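PDB 7OSK: arabinogalactan endo-1,4-beta-galactosidase from Ignisphaera aggregans, which probably hydrolyses internal beta-1,4-galactosidic linkages of arabinogalactan through its calcium-binding family 53 glycoside hydrolase domain, the part of a longer archaeal protein present here. Local coordinates for residues Ala234-Asp239 and Ile258-Tyr263; Asp271-Leu276 and Ala336-Glu341. One frame throughout, in Å; residues are numbered along the deposited sequence.

Contact 1 (Ala234-Asp239 and Ile258-Tyr263); sequences AGVKAD and IAISFY
A234 and S261 sit side by side as a parallel beta bridge, with A234 CA and S261 CA 4.6 Å apart and both side chains on the same face of the sheet. S261 CB lies 3.9 Å from A234 CA and 4.1 Å from A234 CB, so the two small residues pack closely on neighbouring strands. One residue further on, the backbone closes the junction: G235 N donates to S261 O over 3.2 Å, with an N-H...O angle of 159°. G235 has positive phi (96°), and at its backbone angles a CB would press on A234 O.

The closest apolar packing belongs to V236, which is buried. Its CG1, anti to the carbonyl carbon (chi1 -78°), comes obliquely to the F262 ring, 3.6 Å from F262 CD1, while V236 CG2 meets F262 CE1 at 4.1 Å. The fit to I260 is slacker, with V236 CG1 4.4 Å from I260 CG2. Beyond V236 the contact ends: the chain turns off the sheet toward solvent, and exposed K237, at the N-cap position of helix 238-250, pairs locally, its NZ 3.2 Å from D239 OD2 in a salt bridge on the syn side of that carboxylate.

S261 OG is bonded away from this interface, to H232 and E191. The pairing joins strand 228-234 to strand 257-261 within a beta-alpha-beta unit of the closed eight-stranded parallel barrel, the TIM-barrel fold of this family. Helix 270-283 covers V236 and I260 through L276, F273 of that helix meets the F262 ring, and strand 287-293 flanks strand 257-261 next in barrel order.

Contact 2 (Asp271-Leu276 and Ala336-Glu341); sequences DDFRNL and AALYEE
F273 reaches helix 336-341 with the edge of its ring. CG stands anti to the backbone N, and the rim atom F273 CD2 comes 4.2 Å from A337 CB while F273 CE2 lies 4.1 Å from L338 CB; A337 CB and L338 N are both near the ring plane. This is the buried side of the interface, where F273 and L338 both also touch V290 of strand 287-293.

R274 follows, and carries the largest share of the contact. R274 CA and A337 CA, 6.3 Å apart, are the closest CA pair of the two segments. The segments run in nearly the same direction, their axes 9.5 Å apart at closest and inclined by 30°, as neighbouring helices on the outside of a TIM barrel do: helices 270-283 and 324-342 flank strand 287-293 in sequence and pack beside one another around the barrel.

The R274 chain is extended from CG to NE, which brings NE to the other helix. There A337 CB lies over one face of the guanidinium, offset toward the rim. R274 NH2 and E340 OE1 form a salt bridge at 2.7 Å, the carboxylate oxygen in the guanidinium plane although the two planes are 50° apart. The second salt bridge, R274 NE to E341 OE2, measures 2.9 Å, but its N-H...O angle of 130° makes the hydrogen bond weak. E341 is bent at chi2 and crosses R274 at about a right angle, with E341 CG 3.8 Å from R274 CG, so methylenes as well as charges meet. The other oxygen, E341 OE1, is salt-bridged to R278, one turn further along helix 270-283.

How the contacts relate
Following the chain from the N terminus, contact 1 comes first: strand 228-234 runs into helix 238-250, and strand 257-261 returns to pair with strand 228-234, closing a loop with 18 residues between the segments. Contact 2 opens only afterwards, in helix 270-283, and closes 59 residues later in helix 324-342, after strand 287-293 and helix 312-318. The two are therefore in series and neither nest nor cross. Their centres lie 11 Å apart, and they touch directly: L276 CD2 is 3.7 Å from I260 CD1. Contact 1 ties adjacent barrel strands, contact 2 ties helices of the outer layer, and helix 270-283, which carries the first segment of contact 2, packs its L276 on contact 1.

Contact 1 (Ala234-Asp239 and Ile258-Tyr263)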
loop_
_atom_site.group_PDB
_atom_site.type_symbol
_atom_site.label_atom_id
_atom_site.label_comp_id
_atom_site.label_asym_id
_atom_site.label_seq_id
_atom_site.Cartn_x
_atom_site.Cartn_y
_atom_site.Cartn_z
ATOM N N ALA A 234 4.851 -8.560 5.204
ATOM C CA ALA A 234 3.469 -8.998 5.375
ATOM C C ALA A 234 3.321 -9.922 6.583
ATOM O O ALA A 234 4.189 -10.753 6.861
ATOM C CB ALA A 234 2.981 -9.694 4.118
ATOM N N GLY A 235 2.206 -9.771 7.291
ATOM C CA GLY A 235 1.932 -10.565 8.474
ATOM C C GLY A 235 2.342 -9.844 9.741
ATOM O O GLY A 235 2.877 -8.734 9.687
ATOM N N VAL A 236 2.080 -10.476 10.881
ATOM C CA VAL A 236 2.464 -9.922 12.173
ATOM C C VAL A 236 3.205 -10.964 13.012
ATOM O O VAL A 236 3.236 -10.884 14.240
ATOM C CB VAL A 236 1.232 -9.390 12.949
ATOM C CG1 VAL A 236 0.796 -8.038 12.399
ATOM C CG2 VAL A 236 0.087 -10.390 12.891
ATOM N N LYS A 237 3.808 -11.942 12.341
ATOM C CA LYS A 237 4.656 -12.918 13.015
ATOM C C LYS A 237 5.909 -12.211 13.530
ATOM O O LYS A 237 6.868 -12.003 12.786
ATOM C CB LYS A 237 5.029 -14.069 12.071
ATOM C CG LYS A 237 4.597 -15.449 12.549
ATOM C CD LYS A 237 5.687 -16.482 12.291
ATOM C CE LYS A 237 5.220 -17.894 12.615
ATOM N NZ LYS A 237 6.028 -18.525 13.702
ATOM N N ALA A 238 5.891 -11.840 14.806
ATOM C CA ALA A 238 6.953 -11.021 15.387
ATOM C C ALA A 238 8.318 -11.703 15.321
ATOM O O ALA A 238 9.323 -11.059 15.022
ATOM C CB ALA A 238 6.612 -10.668 16.828
ATOM N N ASP A 239 8.355 -13.004 15.592
ATOM C CA ASP A 239 9.617 -13.737 15.606
ATOM C C ASP A 239 10.265 -13.760 14.222
ATOM O O ASP A 239 11.483 -13.896 14.107
ATOM C CB ASP A 239 9.407 -15.167 16.113
ATOM C CG ASP A 239 8.337 -15.912 15.340
ATOM O OD1 ASP A 239 7.363 -15.267 14.898
ATOM O OD2 ASP A 239 8.469 -17.143 15.177
ATOM N N ILE A 258 9.771 0.631 8.727
ATOM C CA ILE A 258 9.344 -0.763 8.689
ATOM C C ILE A 258 7.846 -0.808 8.437
ATOM O O ILE A 258 7.053 -0.507 9.329
ATOM C CB ILE A 258 9.672 -1.502 10.000
ATOM C CG1 ILE A 258 11.184 -1.532 10.221
ATOM C CG2 ILE A 258 9.114 -2.926 9.972
ATOM C CD1 ILE A 258 11.585 -1.859 11.640
ATOM N N ALA A 259 7.466 -1.190 7.221
ATOM C CA ALA A 259 6.065 -1.190 6.824
ATOM C C ALA A 259 5.430 -2.559 7.047
ATOM O O ALA A 259 6.095 -3.590 6.929
ATOM C CB ALA A 259 5.929 -0.773 5.379
ATOM N N ILE A 260 4.139 -2.552 7.363
ATOM C CA ILE A 260 3.407 -3.768 7.701
ATOM C C ILE A 260 2.143 -3.908 6.859
ATOM O O ILE A 260 1.406 -2.940 6.667
ATOM C CB ILE A 260 3.013 -3.779 9.195
ATOM C CG1 ILE A 260 4.259 -3.736 10.080
ATOM C CG2 ILE A 260 2.190 -5.017 9.534
ATOM C CD1 ILE A 260 3.989 -3.239 11.486
ATOM N N SER A 261 1.903 -5.116 6.356
ATOM C CA SER A 261 0.611 -5.463 5.774
ATOM C C SER A 261 -0.193 -6.217 6.814
ATOM O O SER A 261 0.130 -7.359 7.132
ATOM C CB SER A 261 0.765 -6.316 4.512
ATOM O OG SER A 261 1.342 -5.580 3.453
ATOM N N PHE A 262 -1.228 -5.578 7.348
ATOM C CA PHE A 262 -2.078 -6.223 8.342
ATOM C C PHE A 262 -3.535 -6.299 7.903
ATOM O O PHE A 262 -4.276 -5.318 7.972
ATOM C CB PHE A 262 -1.995 -5.505 9.686
ATOM C CG PHE A 262 -2.805 -6.169 10.762
ATOM C CD1 PHE A 262 -2.499 -7.453 11.174
ATOM C CD2 PHE A 262 -3.881 -5.524 11.344
ATOM C CE1 PHE A 262 -3.243 -8.078 12.154
ATOM C CE2 PHE A 262 -4.628 -6.147 12.327
ATOM C CZ PHE A 262 -4.308 -7.426 12.729
ATOM N N TYR A 263 -3.921 -7.483 7.440
ATOM C CA TYR A 263 -5.314 -7.830 7.203
ATOM C C TYR A 263 -5.749 -8.788 8.313
ATOM O O TYR A 263 -5.294 -9.933 8.345
ATOM C CB TYR A 263 -5.494 -8.473 5.827
ATOM C CG TYR A 263 -5.101 -7.570 4.676
ATOM C CD1 TYR A 263 -5.941 -6.547 4.252
ATOM C CD2 TYR A 263 -3.892 -7.740 4.014
ATOM C CE1 TYR A 263 -5.588 -5.722 3.205
ATOM C CE2 TYR A 263 -3.531 -6.920 2.964
ATOM C CZ TYR A 263 -4.382 -5.914 2.564
ATOM O OH TYR A 263 -4.020 -5.098 1.517
#

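Contact 2 (Asp271-Leu276 and Ala336-Glu341)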
loop_
_atom_site.group_PDB
_atom_site.type_symbol
_atom_site.label_atom_id
_atom_site.label_comp_id
_atom_site.label_asym_id
_atom_site.label_seq_id
_atom_site.Cartn_x
_atom_site.Cartn_y
_atom_site.Cartn_z
ATOM N N ASP A 271 -4.598 -7.849 19.011
ATOM C CA ASP A 271 -3.563 -8.088 20.010
ATOM C C ASP A 271 -2.282 -8.602 19.361
ATOM O O ASP A 271 -1.182 -8.253 19.786
ATOM C CB ASP A 271 -4.051 -9.085 21.063
ATOM C CG ASP A 271 -4.605 -8.404 22.299
ATOM O OD1 ASP A 271 -3.930 -7.504 22.840
ATOM O OD2 ASP A 271 -5.717 -8.771 22.730
ATOM N N ASP A 272 -2.430 -9.436 18.337
ATOM C CA ASP A 272 -1.280 -9.935 17.591
ATOM C C ASP A 272 -0.552 -8.777 16.914
ATOM O O ASP A 272 0.670 -8.807 16.751
ATOM C CB ASP A 272 -1.713 -10.970 16.550
ATOM C CG ASP A 272 -2.335 -12.205 17.175
ATOM O OD1 ASP A 272 -1.917 -12.587 18.288
ATOM O OD2 ASP A 272 -3.242 -12.795 16.552
ATOM N N PHE A 273 -1.310 -7.756 16.525
ATOM C CA PHE A 273 -0.729 -6.562 15.927
ATOM C C PHE A 273 -0.014 -5.730 16.987
ATOM O O PHE A 273 1.056 -5.182 16.737
ATOM C CB PHE A 273 -1.806 -5.727 15.230
ATOM C CG PHE A 273 -1.287 -4.452 14.622
ATOM C CD1 PHE A 273 -0.573 -4.473 13.435
ATOM C CD2 PHE A 273 -1.514 -3.231 15.238
ATOM C CE1 PHE A 273 -0.095 -3.304 12.874
ATOM C CE2 PHE A 273 -1.038 -2.058 14.681
ATOM C CZ PHE A 273 -0.328 -2.095 13.499
ATOM N N ARG A 274 -0.609 -5.647 18.173
ATOM C CA ARG A 274 -0.017 -4.906 19.283
ATOM C C ARG A 274 1.338 -5.476 19.681
ATOM O O ARG A 274 2.275 -4.732 19.967
ATOM C CB ARG A 274 -0.948 -4.919 20.496
ATOM C CG ARG A 274 -1.834 -3.696 20.616
ATOM C CD ARG A 274 -2.615 -3.705 21.920
ATOM N NE ARG A 274 -3.082 -2.371 22.285
ATOM C CZ ARG A 274 -4.214 -1.821 21.855
ATOM N NH1 ARG A 274 -5.020 -2.484 21.033
ATOM N NH2 ARG A 274 -4.541 -0.599 22.248
ATOM N N ASN A 275 1.433 -6.799 19.704
ATOM C CA ASN A 275 2.663 -7.468 20.107
ATOM C C ASN A 275 3.795 -7.194 19.128
ATOM O O ASN A 275 4.953 -7.075 19.529
ATOM C CB ASN A 275 2.436 -8.976 20.231
ATOM C CG ASN A 275 1.379 -9.323 21.261
ATOM O OD1 ASN A 275 1.267 -8.672 22.301
ATOM N ND2 ASN A 275 0.594 -10.355 20.974
ATOM N N LEU A 276 3.461 -7.096 17.846
ATOM C CA LEU A 276 4.462 -6.807 16.827
ATOM C C LEU A 276 5.016 -5.399 16.995
ATOM O O LEU A 276 6.228 -5.192 16.948
ATOM C CB LEU A 276 3.876 -6.962 15.422
ATOM C CG LEU A 276 4.858 -6.640 14.289
ATOM C CD1 LEU A 276 6.010 -7.641 14.272
ATOM C CD2 LEU A 276 4.155 -6.604 12.951
ATOM N N ALA A 336 -5.353 3.615 16.759
ATOM C CA ALA A 336 -5.157 3.695 18.199
ATOM C C ALA A 336 -4.098 2.697 18.654
ATOM O O ALA A 336 -3.170 3.052 19.379
ATOM C CB ALA A 336 -6.469 3.444 18.925
ATOM N N ALA A 337 -4.245 1.448 18.223
ATOM C CA ALA A 337 -3.309 0.393 18.593
ATOM C C ALA A 337 -1.889 0.740 18.158
ATOM O O ALA A 337 -0.936 0.524 18.902
ATOM C CB ALA A 337 -3.737 -0.929 17.983
ATOM N N LEU A 338 -1.753 1.277 16.952
ATOM C CA LEU A 338 -0.441 1.617 16.420
ATOM C C LEU A 338 0.219 2.736 17.218
ATOM O O LEU A 338 1.408 2.664 17.529
ATOM C CB LEU A 338 -0.550 2.020 14.948
ATOM C CG LEU A 338 0.756 2.483 14.292
ATOM C CD1 LEU A 338 1.849 1.432 14.433
ATOM C CD2 LEU A 338 0.525 2.820 12.828
ATOM N N TYR A 339 -0.550 3.769 17.549
ATOM C CA TYR A 339 -0.001 4.935 18.232
ATOM C C TYR A 339 0.243 4.667 19.714
ATOM O O TYR A 339 1.240 5.122 20.275
ATOM C CB TYR A 339 -0.932 6.140 18.073
ATOM C CG TYR A 339 -0.426 7.380 18.776
ATOM C CD1 TYR A 339 0.847 7.874 18.522
ATOM C CD2 TYR A 339 -1.221 8.059 19.693
ATOM C CE1 TYR A 339 1.318 9.007 19.163
ATOM C CE2 TYR A 339 -0.758 9.194 20.338
ATOM C CZ TYR A 339 0.513 9.662 20.070
ATOM O OH TYR A 339 0.981 10.789 20.708
ATOM N N GLU A 340 -0.667 3.930 20.341
ATOM C CA GLU A 340 -0.570 3.645 21.770
ATOM C C GLU A 340 0.648 2.784 22.095
ATOM O O GLU A 340 1.172 2.831 23.208
ATOM C CB GLU A 340 -1.850 2.961 22.259
ATOM C CG GLU A 340 -3.040 3.906 22.361
ATOM C CD GLU A 340 -4.351 3.185 22.599
ATOM O OE1 GLU A 340 -4.318 1.977 22.911
ATOM O OE2 GLU A 340 -5.415 3.830 22.473
ATOM N N GLU A 341 1.092 2.003 21.114
ATOM C CA GLU A 341 2.254 1.136 21.274
ATOM C C GLU A 341 3.464 1.712 20.546
ATOM O O GLU A 341 4.584 1.683 21.060
ATOM C CB GLU A 341 1.954 -0.266 20.743
ATOM C CG GLU A 341 0.625 -0.843 21.199
ATOM C CD GLU A 341 0.610 -1.218 22.667
ATOM O OE1 GLU A 341 1.613 -0.960 23.365
ATOM O OE2 GLU A 341 -0.409 -1.786 23.121
#